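Local coordinates for hypothetical protein (Mus musculus, PDB 1VKB), which probably acts as a gamma-glutamylamine cyclotransferase, releasing 5-oxoproline and a free amine from gamma-glutamyl amines, at residues A[65-70]-A[101-106]; A[85-90]-A[125-130]. All coordinates share one frame; numbering follows the deposited sequence.

Contact 1 (A[65-70]-A[101-106]); sequences LLYLPG and QRTALQ
Y67 meets T103 and L105 through one corner of its ring, and this is the tight part of the contact. CE1 of Y67 lies 4.0 Å from CG2 of T103, the methyl branch, and the two side chains cross obliquely. The same Y67 CE1 lies 4.3 Å from CD2 of L105, which arrives at the ring edge, close to the ring plane. The phenol gets there because CG is anti to the backbone N of Y67 (chi1 -167°), which throws the ring across toward strand 101-109. T103 splits its two branches between different jobs: the methyl takes the tyrosine, while OG1 is hydrogen-bonded to the hydroxyl of T128, so the polar end of this threonine belongs to the strand between.

That intervening strand explains the width of the contact, which buries 124 Å² counting both sides. Strands 62-66 and 101-109 do not pair with each other in the mixed sheet of this gamma-glutamyl cyclotransferase-like fold; strand 121-129 runs between them, parallel to the first and antiparallel to the second, and the nearest CA atoms, those of Y67 and T103, stay 9.1 Å apart. L65 is buried and touches V126 of the central strand, but CD2 of L65 comes no nearer than 4.5 Å to CD1 of L105, a looser approach between leucines from the two strands flanking 121-129.

Away from the CE1 corner the contact opens toward solvent, for Y67 as a whole is exposed. Beyond strand 62-66 the chain folds into an inverse gamma turn centred on Y67, with a bond from L68 N to L66 O (2.8 Å). The turn sets P69 CD over one face of the Y67 ring, 3.8 Å from its plane and offset toward the rim.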
loop_
_atom_site.group_PDB
_atom_site.type_symbol
_atom_site.label_atom_id
_atom_site.label_comp_id
_atom_site.label_asym_id
_atom_site.label_seq_id
_atom_site.Cartn_x
_atom_site.Cartn_y
_atom_site.Cartn_z
ATOM N N LEU A 65 -1.662 4.652 -4.570
ATOM C CA LEU A 65 -1.184 4.006 -5.775
ATOM C C LEU A 65 -2.325 4.040 -6.803
ATOM O O LEU A 65 -3.362 3.342 -6.656
ATOM C CB LEU A 65 -0.727 2.571 -5.482
ATOM C CG LEU A 65 0.123 1.915 -6.568
ATOM C CD1 LEU A 65 1.457 2.661 -6.699
ATOM C CD2 LEU A 65 0.384 0.469 -6.201
ATOM N N LEU A 66 -2.168 4.928 -7.795
ATOM C CA LEU A 66 -3.225 5.190 -8.758
ATOM C C LEU A 66 -3.265 4.050 -9.757
ATOM O O LEU A 66 -2.229 3.627 -10.257
ATOM C CB LEU A 66 -3.050 6.519 -9.447
ATOM C CG LEU A 66 -2.751 7.726 -8.608
ATOM C CD1 LEU A 66 -2.691 8.979 -9.479
ATOM C CD2 LEU A 66 -3.777 7.832 -7.498
ATOM N N TYR A 67 -4.465 3.584 -10.084
ATOM C CA TYR A 67 -4.591 2.438 -10.978
ATOM C C TYR A 67 -4.498 2.908 -12.438
ATOM O O TYR A 67 -5.502 3.022 -13.144
ATOM C CB TYR A 67 -5.853 1.615 -10.707
ATOM C CG TYR A 67 -5.727 0.308 -11.434
ATOM C CD1 TYR A 67 -4.876 -0.684 -10.969
ATOM C CD2 TYR A 67 -6.323 0.134 -12.681
ATOM C CE1 TYR A 67 -4.681 -1.855 -11.680
ATOM C CE2 TYR A 67 -6.132 -1.040 -13.410
ATOM C CZ TYR A 67 -5.305 -2.023 -12.909
ATOM O OH TYR A 67 -5.128 -3.204 -13.626
ATOM N N LEU A 68 -3.269 3.189 -12.844
ATOM C CA LEU A 68 -2.907 3.594 -14.175
ATOM C C LEU A 68 -1.666 2.813 -14.593
ATOM O O LEU A 68 -0.527 3.355 -14.614
ATOM C CB LEU A 68 -2.607 5.090 -14.186
ATOM C CG LEU A 68 -3.856 5.966 -13.974
ATOM C CD1 LEU A 68 -3.471 7.331 -13.522
ATOM C CD2 LEU A 68 -4.658 6.031 -15.274
ATOM N N PRO A 69 -1.853 1.523 -14.861
ATOM C CA PRO A 69 -0.727 0.670 -15.170
ATOM C C PRO A 69 0.076 1.203 -16.346
ATOM O O PRO A 69 -0.507 1.656 -17.344
ATOM C CB PRO A 69 -1.358 -0.705 -15.431
ATOM C CG PRO A 69 -2.793 -0.487 -15.525
ATOM C CD PRO A 69 -3.117 0.784 -14.810
ATOM N N GLY A 70 1.403 1.217 -16.188
ATOM C CA GLY A 70 2.324 1.641 -17.232
ATOM C C GLY A 70 2.655 3.114 -17.155
ATOM O O GLY A 70 3.426 3.565 -17.951
ATOM N N GLN A 101 -9.576 0.317 -3.893
ATOM C CA GLN A 101 -10.118 -0.944 -4.346
ATOM C C GLN A 101 -8.956 -1.937 -4.238
ATOM O O GLN A 101 -7.821 -1.648 -4.646
ATOM C CB GLN A 101 -10.625 -0.818 -5.770
ATOM C CG GLN A 101 -11.685 0.225 -5.997
ATOM C CD GLN A 101 -11.147 1.624 -6.109
ATOM O OE1 GLN A 101 -10.160 1.879 -6.811
ATOM N NE2 GLN A 101 -11.789 2.552 -5.397
ATOM N N ARG A 102 -9.230 -3.109 -3.668
ATOM C CA ARG A 102 -8.200 -4.092 -3.543
ATOM C C ARG A 102 -8.006 -4.795 -4.877
ATOM O O ARG A 102 -8.971 -5.354 -5.447
ATOM C CB ARG A 102 -8.595 -5.105 -2.475
ATOM C CG ARG A 102 -7.546 -6.230 -2.294
ATOM C CD ARG A 102 -7.534 -6.881 -0.914
ATOM N NE ARG A 102 -8.841 -7.243 -0.337
ATOM C CZ ARG A 102 -9.536 -8.371 -0.634
ATOM N NH1 ARG A 102 -9.172 -9.196 -1.598
ATOM N NH2 ARG A 102 -10.660 -8.623 -0.023
ATOM N N THR A 103 -6.761 -4.829 -5.341
ATOM C CA THR A 103 -6.413 -5.323 -6.672
ATOM C C THR A 103 -5.240 -6.294 -6.591
ATOM O O THR A 103 -4.312 -6.059 -5.855
ATOM C CB THR A 103 -6.038 -4.087 -7.541
ATOM O OG1 THR A 103 -7.180 -3.204 -7.630
ATOM C CG2 THR A 103 -5.819 -4.508 -8.920
ATOM N N ALA A 104 -5.267 -7.398 -7.347
ATOM C CA ALA A 104 -4.194 -8.412 -7.242
ATOM C C ALA A 104 -3.135 -7.991 -8.264
ATOM O O ALA A 104 -3.496 -7.747 -9.404
ATOM C CB ALA A 104 -4.734 -9.744 -7.591
ATOM N N LEU A 105 -1.873 -7.835 -7.864
ATOM C CA LEU A 105 -0.809 -7.438 -8.770
ATOM C C LEU A 105 0.412 -8.347 -8.606
ATOM O O LEU A 105 0.639 -8.911 -7.545
ATOM C CB LEU A 105 -0.361 -5.992 -8.475
ATOM C CG LEU A 105 -1.315 -4.808 -8.573
ATOM C CD1 LEU A 105 -0.548 -3.517 -8.169
ATOM C CD2 LEU A 105 -1.879 -4.712 -10.002
ATOM N N GLN A 106 1.213 -8.446 -9.657
ATOM C CA GLN A 106 2.472 -9.180 -9.602
ATOM C C GLN A 106 3.533 -8.285 -8.991
ATOM O O GLN A 106 3.733 -7.153 -9.440
ATOM C CB GLN A 106 2.927 -9.594 -10.992
ATOM C CG GLN A 106 4.111 -10.483 -11.008
ATOM C CD GLN A 106 4.541 -10.818 -12.442
ATOM O OE1 GLN A 106 4.003 -10.257 -13.408
ATOM N NE2 GLN A 106 5.514 -11.708 -12.580
#

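Contact 2 (A[85-90]-A[125-130]); sequences QMLRFL and FVYTTA
Two aromatic rings, F125 and Y127, project from the same side of the strand toward helix 85-90; L87 meets both of them, L90 the tyrosine. Against the phenylalanine, CD2 of L87 lies 3.9 Å from CE2 of F125, and CD1 of L87 reaches CD2 of F125 at 4.0 Å. Both methyls lie on one side of the ring plane, by its CD2-CE2 bond, neither squarely over the face nor at the edge, and the two side chains cross at about a right angle. R102 makes a cation-pi contact with F125 from the same side of the ring plane as L87. Y127 brings its hydroxyl end up against the helix flank. OH of Y127 comes within 3.2 Å of CB of L90, a tight approach, and CZ of Y127 lies 3.9 Å from the same CB.

L87 leaves the helix at an angle, but with CG anti to its backbone N (chi1 -169°) the isobutyl end swings round to the strand, where CD1 of L87 also sits 4.0 Å from the OH of Y127. The phenol oxygen therefore stands between L87 and L90, about one helical turn apart. It is not left without a polar partner, since it hydrogen-bonds OD1 of D91, the next residue of the helix. D91 also holds R102 by a salt bridge through its other carboxylate oxygen, tying tyrosine and arginine to one acid. A formic acid molecule, probably from the crystallisation liquor, is bound about 5 Å from the Y127 side chain.

Helix and strand segments run almost parallel, 6° apart with their axes 11.4 Å from each other. I16 of strand 14-18 fills in beside L87, L90 and F125, and R102 of strand 101-109 flanks both aromatic rings, so three strands together receive helix 84-93.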
loop_
_atom_site.group_PDB
_atom_site.type_symbol
_atom_site.label_atom_id
_atom_site.label_comp_id
_atom_site.label_asym_id
_atom_site.label_seq_id
_atom_site.Cartn_x
_atom_site.Cartn_y
_atom_site.Cartn_z
ATOM N N GLN A 85 -9.166 -12.634 8.386
ATOM C CA GLN A 85 -9.650 -11.592 9.325
ATOM C C GLN A 85 -8.900 -10.301 9.093
ATOM O O GLN A 85 -9.483 -9.224 9.065
ATOM C CB GLN A 85 -9.451 -12.023 10.769
ATOM C CG GLN A 85 -9.958 -10.988 11.803
ATOM C CD GLN A 85 -9.685 -11.387 13.253
ATOM O OE1 GLN A 85 -9.089 -12.439 13.532
ATOM N NE2 GLN A 85 -10.122 -10.528 14.188
ATOM N N MET A 86 -7.583 -10.399 9.005
ATOM C CA MET A 86 -6.738 -9.234 8.752
ATOM C C MET A 86 -7.048 -8.644 7.375
ATOM O O MET A 86 -7.082 -7.429 7.219
ATOM C CB MET A 86 -5.267 -9.623 8.823
ATOM C CG MET A 86 -4.295 -8.472 8.506
ATOM S SD MET A 86 -4.393 -7.034 9.605
ATOM C CE MET A 86 -3.669 -7.705 11.091
ATOM N N LEU A 87 -7.222 -9.488 6.368
ATOM C CA LEU A 87 -7.587 -8.970 5.031
ATOM C C LEU A 87 -8.884 -8.154 5.067
ATOM O O LEU A 87 -8.982 -7.031 4.473
ATOM C CB LEU A 87 -7.690 -10.126 4.011
ATOM C CG LEU A 87 -7.796 -9.751 2.547
ATOM C CD1 LEU A 87 -6.570 -8.954 2.097
ATOM C CD2 LEU A 87 -7.965 -11.052 1.727
ATOM N N ARG A 88 -9.898 -8.698 5.732
ATOM C CA ARG A 88 -11.156 -7.942 5.837
ATOM C C ARG A 88 -10.994 -6.671 6.704
ATOM O O ARG A 88 -11.664 -5.656 6.482
ATOM C CB ARG A 88 -12.248 -8.811 6.396
ATOM C CG ARG A 88 -12.641 -9.920 5.439
ATOM C CD ARG A 88 -13.667 -10.884 5.967
ATOM N NE ARG A 88 -14.712 -10.262 6.791
ATOM C CZ ARG A 88 -15.792 -9.657 6.332
ATOM N NH1 ARG A 88 -16.023 -9.542 5.036
ATOM N NH2 ARG A 88 -16.662 -9.143 7.186
ATOM N N PHE A 89 -10.147 -6.742 7.711
ATOM C CA PHE A 89 -9.883 -5.532 8.563
ATOM C C PHE A 89 -9.257 -4.433 7.691
ATOM O O PHE A 89 -9.683 -3.275 7.753
ATOM C CB PHE A 89 -9.000 -5.820 9.768
ATOM C CG PHE A 89 -8.473 -4.556 10.377
ATOM C CD1 PHE A 89 -9.270 -3.809 11.211
ATOM C CD2 PHE A 89 -7.258 -4.051 9.981
ATOM C CE1 PHE A 89 -8.810 -2.578 11.723
ATOM C CE2 PHE A 89 -6.809 -2.848 10.466
ATOM C CZ PHE A 89 -7.592 -2.115 11.334
ATOM N N LEU A 90 -8.251 -4.797 6.892
ATOM C CA LEU A 90 -7.574 -3.846 6.040
ATOM C C LEU A 90 -8.510 -3.271 4.982
ATOM O O LEU A 90 -8.418 -2.064 4.655
ATOM C CB LEU A 90 -6.308 -4.446 5.431
ATOM C CG LEU A 90 -5.176 -4.773 6.393
ATOM C CD1 LEU A 90 -4.008 -5.493 5.740
ATOM C CD2 LEU A 90 -4.680 -3.502 7.158
ATOM N N PHE A 125 -2.337 -8.995 -3.161
ATOM C CA PHE A 125 -3.322 -7.957 -3.115
ATOM C C PHE A 125 -2.624 -6.604 -2.771
ATOM O O PHE A 125 -1.767 -6.505 -1.872
ATOM C CB PHE A 125 -4.396 -8.225 -2.075
ATOM C CG PHE A 125 -5.333 -9.354 -2.430
ATOM C CD1 PHE A 125 -6.007 -9.391 -3.641
ATOM C CD2 PHE A 125 -5.527 -10.404 -1.528
ATOM C CE1 PHE A 125 -6.839 -10.481 -3.958
ATOM C CE2 PHE A 125 -6.379 -11.462 -1.865
ATOM C CZ PHE A 125 -7.013 -11.486 -3.062
ATOM N N VAL A 126 -3.093 -5.558 -3.428
ATOM C CA VAL A 126 -2.575 -4.197 -3.212
ATOM C C VAL A 126 -3.775 -3.263 -3.190
ATOM O O VAL A 126 -4.734 -3.492 -3.948
ATOM C CB VAL A 126 -1.643 -3.771 -4.380
ATOM C CG1 VAL A 126 -1.042 -2.384 -4.103
ATOM C CG2 VAL A 126 -0.517 -4.773 -4.561
ATOM N N TYR A 127 -3.759 -2.274 -2.299
ATOM C CA TYR A 127 -4.818 -1.248 -2.255
ATOM C C TYR A 127 -4.485 -0.156 -3.295
ATOM O O TYR A 127 -3.572 0.629 -3.086
ATOM C CB TYR A 127 -4.978 -0.703 -0.823
ATOM C CG TYR A 127 -5.527 -1.795 0.066
ATOM C CD1 TYR A 127 -6.879 -2.164 -0.028
ATOM C CD2 TYR A 127 -4.704 -2.510 0.939
ATOM C CE1 TYR A 127 -7.390 -3.200 0.735
ATOM C CE2 TYR A 127 -5.213 -3.613 1.687
ATOM C CZ TYR A 127 -6.545 -3.911 1.596
ATOM O OH TYR A 127 -7.063 -4.950 2.321
ATOM N N THR A 128 -5.153 -0.209 -4.460
ATOM C CA THR A 128 -4.979 0.798 -5.533
ATOM C C THR A 128 -6.185 1.715 -5.523
ATOM O O THR A 128 -7.132 1.469 -4.811
ATOM C CB THR A 128 -4.828 0.128 -6.890
ATOM O OG1 THR A 128 -6.009 -0.638 -7.180
ATOM C CG2 THR A 128 -3.717 -0.873 -6.849
ATOM N N THR A 129 -6.165 2.782 -6.307
ATOM C CA THR A 129 -7.361 3.579 -6.449
ATOM C C THR A 129 -7.598 4.096 -7.853
ATOM O O THR A 129 -6.664 4.542 -8.521
ATOM C CB THR A 129 -7.437 4.687 -5.437
ATOM O OG1 THR A 129 -8.683 5.361 -5.628
ATOM C CG2 THR A 129 -6.387 5.747 -5.654
ATOM N N ALA A 130 -8.852 3.954 -8.270
ATOM C CA ALA A 130 -9.409 4.531 -9.500
ATOM C C ALA A 130 -10.309 5.724 -9.139
ATOM O O ALA A 130 -10.910 6.355 -10.024
ATOM C CB ALA A 130 -10.220 3.516 -10.221
#

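How the contacts relate
The segments alternate along the chain, 65-70, 85-90, 101-106 and 125-130, so the two contacts interlock, with centres about 12 Å apart. Both depend on one sheet in which strand 121-129 sits between strands 62-66 and 101-109. Contact 1 spans this central strand, on the side where V126 lies; contact 2 places helix 84-93 against the other side. The segments also meet directly: T103 O lies 2.8 Å from V126 N, a probable hydrogen bond of the antiparallel pair, and Q101 OE1 is 2.9 Å from A130 N, probably another. Strand 101-109 serves both sides, T103 and L105 on one and R102 on the other, so the two contacts share one sheet.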